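Local atomic coordinates of DUF3863 domain-containing protein (Parabacteroides distasonis, PDB entry 3LM3), a protein that is of unknown function but is probably a glycoside hydrolase or deacetylase. Residues D185-S189 with Y190-P194; Y108-G111 with Y112-M116. All coordinates share one frame; numbering follows the deposited sequence.

Contact 1: D185-S189 with Y190-P194; sequences DGSPS and YPFYP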
loop_
_atom_site.group_PDB
_atom_site.type_symbol
_atom_site.label_atom_id
_atom_site.label_comp_id
_atom_site.label_asym_id
_atom_site.label_seq_id
_atom_site.Cartn_x
_atom_site.Cartn_y
_atom_site.Cartn_z
ATOM N N ASP A 185 11.648 -0.302 -0.584
ATOM C CA ASP A 185 11.535 -1.684 -1.035
ATOM C C ASP A 185 12.113 -2.615 0.044
ATOM O O ASP A 185 12.847 -2.187 0.926
ATOM C CB ASP A 185 12.256 -1.948 -2.384
ATOM C CG ASP A 185 11.817 -3.250 -3.071
ATOM O OD1 ASP A 185 10.776 -3.873 -2.700
ATOM O OD2 ASP A 185 12.504 -3.645 -4.058
ATOM N N GLY A 186 11.757 -3.888 -0.039
ATOM C CA GLY A 186 12.321 -4.935 0.790
ATOM C C GLY A 186 11.354 -5.667 1.683
ATOM O O GLY A 186 11.691 -6.747 2.215
ATOM N N SER A 187 10.187 -5.080 1.923
ATOM C CA SER A 187 9.206 -5.635 2.850
ATOM C C SER A 187 8.336 -6.705 2.213
ATOM O O SER A 187 8.307 -6.842 0.984
ATOM C CB SER A 187 8.324 -4.527 3.393
ATOM O OG SER A 187 7.296 -4.124 2.465
ATOM N N PRO A 188 7.568 -7.440 3.028
ATOM C CA PRO A 188 6.419 -8.161 2.477
ATOM C C PRO A 188 5.383 -7.199 1.946
ATOM O O PRO A 188 5.306 -6.054 2.382
ATOM C CB PRO A 188 5.832 -8.926 3.690
ATOM C CG PRO A 188 6.984 -8.961 4.697
ATOM C CD PRO A 188 7.678 -7.632 4.494
ATOM N N SER A 189 4.578 -7.658 0.988
ATOM C CA SER A 189 3.503 -6.850 0.442
ATOM C C SER A 189 2.184 -7.097 1.142
ATOM O O SER A 189 1.273 -6.292 1.007
ATOM C CB SER A 189 3.368 -7.064 -1.046
ATOM O OG SER A 189 2.873 -8.346 -1.350
ATOM N N TYR A 190 2.055 -8.191 1.859
ATOM C CA TYR A 190 0.856 -8.483 2.644
ATOM C C TYR A 190 1.145 -8.160 4.102
ATOM O O TYR A 190 2.287 -7.782 4.464
ATOM C CB TYR A 190 0.393 -9.931 2.430
ATOM C CG TYR A 190 -0.766 -10.141 1.444
ATOM C CD1 TYR A 190 -1.009 -9.263 0.382
ATOM C CD2 TYR A 190 -1.569 -11.269 1.567
ATOM C CE1 TYR A 190 -2.058 -9.479 -0.490
ATOM C CE2 TYR A 190 -2.627 -11.501 0.695
ATOM C CZ TYR A 190 -2.856 -10.610 -0.347
ATOM O OH TYR A 190 -3.852 -10.886 -1.273
ATOM N N PRO A 191 0.117 -8.250 4.959
ATOM C CA PRO A 191 0.253 -7.630 6.278
ATOM C C PRO A 191 1.245 -8.348 7.167
ATOM O O PRO A 191 1.410 -9.572 7.096
ATOM C CB PRO A 191 -1.149 -7.732 6.861
ATOM C CG PRO A 191 -2.020 -7.717 5.614
ATOM C CD PRO A 191 -1.287 -8.595 4.648
ATOM N N PHE A 192 1.935 -7.571 8.003
ATOM C CA PHE A 192 2.889 -8.117 8.963
ATOM C C PHE A 192 3.030 -7.180 10.151
ATOM O O PHE A 192 2.675 -6.007 10.057
ATOM C CB PHE A 192 4.275 -8.348 8.319
ATOM C CG PHE A 192 4.946 -7.077 7.803
ATOM C CD1 PHE A 192 4.573 -6.532 6.594
ATOM C CD2 PHE A 192 5.949 -6.438 8.535
ATOM C CE1 PHE A 192 5.174 -5.386 6.109
ATOM C CE2 PHE A 192 6.543 -5.273 8.055
ATOM C CZ PHE A 192 6.148 -4.741 6.857
ATOM N N TYR A 193 3.557 -7.714 11.255
ATOM C CA TYR A 193 3.950 -6.892 12.415
ATOM C C TYR A 193 5.411 -6.472 12.232
ATOM O O TYR A 193 6.288 -7.327 12.087
ATOM C CB TYR A 193 3.794 -7.703 13.689
ATOM C CG TYR A 193 2.390 -8.116 14.058
ATOM C CD1 TYR A 193 1.500 -7.219 14.608
ATOM C CD2 TYR A 193 1.987 -9.426 13.933
ATOM C CE1 TYR A 193 0.252 -7.611 15.010
ATOM C CE2 TYR A 193 0.705 -9.831 14.313
ATOM C CZ TYR A 193 -0.141 -8.938 14.882
ATOM O OH TYR A 193 -1.433 -9.285 15.290
ATOM N N PRO A 194 5.682 -5.161 12.215
ATOM C CA PRO A 194 7.041 -4.699 11.977
ATOM C C PRO A 194 7.939 -4.862 13.219
ATOM O O PRO A 194 7.461 -4.940 14.360
ATOM C CB PRO A 194 6.844 -3.233 11.634
ATOM C CG PRO A 194 5.616 -2.842 12.482
ATOM C CD PRO A 194 4.742 -4.037 12.423
#
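Pro188 lies over one face of the Phe192 ring, and its CD is the atom that presses on it. CD is 3.9 Å from the centroid of the Phe192 ring, 18° off the ring normal and shifted toward the rim. This is a CH-pi contact, with the two side chains crossing at about a right angle. The carbonyl O of Tyr190 sits at the edge of the Phe192 ring, in its plane. Ser187 CB approaches Phe192 CZ obliquely at 4.1 Å. At the Tyr190 ring, Ser189 O lies near the ring plane, 3.8 Å from CD1 of Tyr190.

Phe192 CG stands between its own backbone N and carbonyl carbon (chi1 62°), which turns the ring back over the proline four residues earlier. With an alanine in place of Phe192, the CD of Pro188 would probably lose the ring face it rests on, and a gap would be likely to open beside Ser187.

Ser187 OG donates to Pro188 O at 2.8 Å, from above the carbonyl plane. Tyr190 N is buried and has no partner in the model. The Tyr190 hydroxyl is anchored by His269 ND1 and by Trp281 N. Asp185 forms a salt bridge with Arg368, on strand 367-374 of the antiparallel sheet.

Residues 185-194 form a proline-rich loop that doubles back, with a proline-aromatic CH-pi contact across the bend. It runs between strands 168-172 and 194-195 of what is probably a (beta/alpha)-barrel, and packs against the antiparallel sheet.

Contact 2: Y108-G111 with Y112-M116; sequences YFPG and YFPAM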
loop_
_atom_site.group_PDB
_atom_site.type_symbol
_atom_site.label_atom_id
_atom_site.label_comp_id
_atom_site.label_asym_id
_atom_site.label_seq_id
_atom_site.Cartn_x
_atom_site.Cartn_y
_atom_site.Cartn_z
ATOM N N TYR A 108 -5.761 10.415 9.490
ATOM C CA TYR A 108 -4.646 11.286 9.110
ATOM C C TYR A 108 -3.845 10.658 7.980
ATOM O O TYR A 108 -3.514 9.462 8.010
ATOM C CB TYR A 108 -3.754 11.502 10.341
ATOM C CG TYR A 108 -2.659 12.536 10.214
ATOM C CD1 TYR A 108 -2.886 13.727 9.579
ATOM C CD2 TYR A 108 -1.392 12.321 10.759
ATOM C CE1 TYR A 108 -1.862 14.699 9.455
ATOM C CE2 TYR A 108 -0.391 13.295 10.661
ATOM C CZ TYR A 108 -0.642 14.475 9.982
ATOM O OH TYR A 108 0.279 15.504 9.780
ATOM N N PHE A 109 -3.492 11.490 6.997
ATOM C CA PHE A 109 -2.704 11.112 5.805
ATOM C C PHE A 109 -1.636 12.178 5.612
ATOM O O PHE A 109 -1.832 13.129 4.850
ATOM C CB PHE A 109 -3.613 11.016 4.566
ATOM C CG PHE A 109 -3.045 10.214 3.430
ATOM C CD1 PHE A 109 -1.740 10.333 3.039
ATOM C CD2 PHE A 109 -3.848 9.342 2.727
ATOM C CE1 PHE A 109 -1.228 9.575 1.970
ATOM C CE2 PHE A 109 -3.363 8.589 1.682
ATOM C CZ PHE A 109 -2.031 8.700 1.310
ATOM N N PRO A 110 -0.476 12.029 6.306
ATOM C CA PRO A 110 0.556 13.078 6.328
ATOM C C PRO A 110 1.437 13.147 5.078
ATOM O O PRO A 110 2.659 13.091 5.173
ATOM C CB PRO A 110 1.373 12.721 7.580
ATOM C CG PRO A 110 1.172 11.298 7.766
ATOM C CD PRO A 110 -0.255 11.053 7.378
ATOM N N GLY A 111 0.832 13.281 3.900
ATOM C CA GLY A 111 1.590 13.715 2.710
ATOM C C GLY A 111 2.609 12.751 2.149
ATOM O O GLY A 111 3.585 13.175 1.528
ATOM N N TYR A 112 2.364 11.476 2.372
ATOM C CA TYR A 112 3.100 10.317 1.838
ATOM C C TYR A 112 4.466 10.044 2.444
ATOM O O TYR A 112 4.820 8.877 2.634
ATOM C CB TYR A 112 3.283 10.407 0.315
ATOM C CG TYR A 112 2.068 10.600 -0.550
ATOM C CD1 TYR A 112 1.262 9.549 -0.920
ATOM C CD2 TYR A 112 1.742 11.861 -1.024
ATOM C CE1 TYR A 112 0.157 9.763 -1.792
ATOM C CE2 TYR A 112 0.676 12.074 -1.881
ATOM C CZ TYR A 112 -0.083 11.024 -2.266
ATOM O OH TYR A 112 -1.111 11.258 -3.164
ATOM N N PHE A 113 5.231 11.105 2.699
ATOM C CA PHE A 113 6.662 11.008 2.985
ATOM C C PHE A 113 7.108 11.496 4.371
ATOM O O PHE A 113 8.232 11.970 4.524
ATOM C CB PHE A 113 7.437 11.785 1.906
ATOM C CG PHE A 113 7.073 11.416 0.498
ATOM C CD1 PHE A 113 7.265 10.128 0.022
ATOM C CD2 PHE A 113 6.489 12.366 -0.336
ATOM C CE1 PHE A 113 6.885 9.795 -1.281
ATOM C CE2 PHE A 113 6.134 12.046 -1.634
ATOM C CZ PHE A 113 6.323 10.765 -2.094
ATOM N N PRO A 114 6.273 11.365 5.426
ATOM C CA PRO A 114 6.661 12.090 6.643
ATOM C C PRO A 114 7.986 11.655 7.274
ATOM O O PRO A 114 8.776 12.531 7.706
ATOM C CB PRO A 114 5.473 11.850 7.584
ATOM C CG PRO A 114 4.839 10.654 7.111
ATOM C CD PRO A 114 4.999 10.654 5.610
ATOM N N ALA A 115 8.251 10.364 7.319
ATOM C CA ALA A 115 9.467 9.896 8.032
ATOM C C ALA A 115 10.732 10.290 7.286
ATOM O O ALA A 115 11.802 10.270 7.847
ATOM C CB ALA A 115 9.451 8.447 8.239
HETATM N N MSE A 116 10.621 10.628 6.014
HETATM C CA MSE A 116 11.786 11.079 5.227
HETATM C C MSE A 116 12.262 12.435 5.618
HETATM O O MSE A 116 13.452 12.762 5.451
HETATM C CB MSE A 116 11.442 11.258 3.759
HETATM C CG MSE A 116 11.239 10.053 2.980
HETATM SE SE MSE A 116 11.155 10.649 1.094
HETATM C CE MSE A 116 10.740 8.900 0.441
#
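Phe109 turns a ring edge onto the face of Tyr112 in a T-shaped pair. The centroids of the Phe109 and Tyr112 rings are 5.3 Å apart and the planes stand at 76°. Phe109 CE1 makes the closest approach, 3.8 Å from Tyr112 CD1. Phe109 CG lies anti to its backbone N (chi1 -160°), which carries the ring round to the tyrosine. Tyr112 CB in turn lies over the centre of one face of the Phe113 ring.

The prolines make the apolar contact: Pro110 CG is 3.8 Å from Pro114 CG, and the rings cross at a slant. Pro114 CD also rests against Pro110 O at 3.4 Å.

Residues 108-116 form the turn where strand 105-108 of the parallel sheet gives way to helix 114-117. It is consistent with a strand-to-helix loop of a (beta/alpha)-barrel.

The polar contacts shape this turn. Pro110 is the centre of an inverse gamma turn, closed by Gly111 N bonding to Phe109 O at 2.8 Å. Gly111 O takes a weak, bent bond from Phe113 N at 2.9 Å. The Tyr112 hydroxyl is hydrogen-bonded to Glu287, at the end of strand 280-287.

Contact 2 comes first along the chain and closes before contact 1 opens. Their centres lie about 18 Å apart, and their nearest atoms about 9 Å apart, so they do not touch. All four segments belong to the DUF3863 domain. Each contact belongs to a loop that follows a parallel strand: 105-108 for contact 2 and 168-172 for contact 1. Strand 146-148 comes between them in sequence. It pairs with 168-172, and a backbone hydrogen bond ties Met148, at its end, to Tyr108. Contact 2 faces strands 21-29 and 280-287, whereas contact 1 reaches the antiparallel sheet. Together they probably shape two separate loop regions of one barrel-like domain.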